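Local coordinates for protein giardin subunit alpha-1 (Giardia intestinalis, PDB 4EVF) that binds phosphatidylserine and, in a calcium-dependent manner, phospholipids, and is involved in attachment of the parasite to the intestinal mucosa, at residues T216-C219 and A220-L224. Numbering follows the deposited sequence.
Sequences TFYC and AHFAL
Tyr218 and Phe222, four residues apart on the alpha-helix 211-225 of this all-helical annexin fold, bring their rings together one turn after the other. Phe222 sends CE1 over one face of the tyrosine ring, 3.4 Å from Tyr218 CZ. The centroids lie 4.7 Å apart and the planes meet at 52°, an oblique pairing. The first torsions make the meeting possible: Tyr218 carries CG opposite its amide nitrogen (chi1 -160°), so that the ring stands out from the helix and inclines slightly toward the next turn, whereas Phe222 holds CG beside its own nitrogen (chi1 -76°) and leans back to reach it. Large flat side chains suit these positions, because Tyr233 of helix 227-240 meets both rings, edge-to-face with Tyr218.

CD2 of His221 lies 4.3 Å from Tyr218 CE1 and also above one face of the Phe222 ring, offset toward the rim, while ND1 is hydrogen-bonded to Tyr186 OH; imidazole thus offers carbon to the aromatic pair and nitrogen to a polar partner within a buried setting.

Beneath the rings run regular i to i+4 bonds, among them Ala223 N to Cys219 O at 2.8 Å and His221 N to Phe217 O at 2.9 Å. Small residues fit where neighbouring helices come close: Ala220 touches Trp143, Cys219 and Ala223 both touch Ile100 and Leu230. Thr216, facing helices 92-100 and 135-145, suits burial because its OG1 is satisfied by a hydrogen bond to Thr212 O, one turn back on the same helix. At the far end of the aromatic pair, Phe222 CZ rests 3.4 Å from Tyr218 OH.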
loop_
_atom_site.group_PDB
_atom_site.type_symbol
_atom_site.label_atom_id
_atom_site.label_comp_id
_atom_site.label_asym_id
_atom_site.label_seq_id
_atom_site.Cartn_x
_atom_site.Cartn_y
_atom_site.Cartn_z
ATOM N N THR A 216 9.498 9.841 -0.036
ATOM C CA THR A 216 9.555 8.864 -1.128
ATOM C C THR A 216 10.649 7.828 -0.876
ATOM O O THR A 216 10.404 6.610 -0.972
ATOM C CB THR A 216 9.775 9.534 -2.507
ATOM O OG1 THR A 216 8.672 10.394 -2.819
ATOM C CG2 THR A 216 9.901 8.474 -3.598
ATOM N N PHE A 217 11.854 8.295 -0.553
ATOM C CA PHE A 217 12.969 7.382 -0.269
ATOM C C PHE A 217 12.759 6.597 1.032
ATOM O O PHE A 217 13.163 5.432 1.158
ATOM C CB PHE A 217 14.304 8.138 -0.247
ATOM C CG PHE A 217 14.859 8.432 -1.614
ATOM C CD1 PHE A 217 14.366 9.489 -2.363
ATOM C CD2 PHE A 217 15.884 7.664 -2.142
ATOM C CE1 PHE A 217 14.869 9.772 -3.622
ATOM C CE2 PHE A 217 16.395 7.931 -3.403
ATOM C CZ PHE A 217 15.886 8.998 -4.142
ATOM N N TYR A 218 12.124 7.242 2.006
ATOM C CA TYR A 218 11.809 6.586 3.263
ATOM C C TYR A 218 10.802 5.448 3.051
ATOM O O TYR A 218 10.961 4.350 3.596
ATOM C CB TYR A 218 11.257 7.607 4.267
ATOM C CG TYR A 218 11.326 7.175 5.718
ATOM C CD1 TYR A 218 12.345 6.349 6.176
ATOM C CD2 TYR A 218 10.361 7.582 6.629
ATOM C CE1 TYR A 218 12.408 5.956 7.511
ATOM C CE2 TYR A 218 10.416 7.199 7.962
ATOM C CZ TYR A 218 11.439 6.389 8.395
ATOM O OH TYR A 218 11.485 6.003 9.716
ATOM N N CYS A 219 9.767 5.703 2.255
ATOM C CA CYS A 219 8.793 4.652 1.962
ATOM C C CYS A 219 9.479 3.520 1.193
ATOM O O CYS A 219 9.239 2.334 1.457
ATOM C CB CYS A 219 7.591 5.196 1.184
ATOM S SG CYS A 219 6.425 6.189 2.215
ATOM N N ALA A 220 10.326 3.896 0.237
ATOM C CA ALA A 220 11.060 2.922 -0.581
ATOM C C ALA A 220 11.907 1.993 0.293
ATOM O O ALA A 220 11.938 0.770 0.091
ATOM C CB ALA A 220 11.928 3.646 -1.582
ATOM N N HIS A 221 12.603 2.594 1.256
ATOM C CA HIS A 221 13.349 1.870 2.284
ATOM C C HIS A 221 12.510 0.806 3.009
ATOM O O HIS A 221 12.893 -0.365 3.069
ATOM C CB HIS A 221 13.939 2.872 3.284
ATOM C CG HIS A 221 14.362 2.261 4.581
ATOM N ND1 HIS A 221 15.504 1.503 4.709
ATOM C CD2 HIS A 221 13.797 2.302 5.812
ATOM C CE1 HIS A 221 15.624 1.096 5.960
ATOM N NE2 HIS A 221 14.601 1.568 6.650
ATOM N N PHE A 222 11.374 1.210 3.572
ATOM C CA PHE A 222 10.468 0.263 4.230
ATOM C C PHE A 222 9.944 -0.791 3.259
ATOM O O PHE A 222 9.864 -1.972 3.611
ATOM C CB PHE A 222 9.284 0.986 4.878
ATOM C CG PHE A 222 9.628 1.690 6.161
ATOM C CD1 PHE A 222 9.318 3.034 6.334
ATOM C CD2 PHE A 222 10.254 1.019 7.190
ATOM C CE1 PHE A 222 9.636 3.691 7.513
ATOM C CE2 PHE A 222 10.571 1.673 8.374
ATOM C CZ PHE A 222 10.261 3.009 8.531
ATOM N N ALA A 223 9.587 -0.366 2.048
ATOM C CA ALA A 223 9.038 -1.284 1.049
ATOM C C ALA A 223 10.038 -2.393 0.782
ATOM O O ALA A 223 9.678 -3.569 0.783
ATOM C CB ALA A 223 8.721 -0.553 -0.245
ATOM N N LEU A 224 11.294 -2.008 0.561
ATOM C CA LEU A 224 12.359 -2.973 0.285
ATOM C C LEU A 224 12.611 -3.903 1.469
ATOM O O LEU A 224 12.948 -5.070 1.276
ATOM C CB LEU A 224 13.645 -2.248 -0.146
ATOM C CG LEU A 224 13.497 -1.480 -1.459
ATOM C CD1 LEU A 224 14.673 -0.539 -1.693
ATOM C CD2 LEU A 224 13.302 -2.458 -2.649
#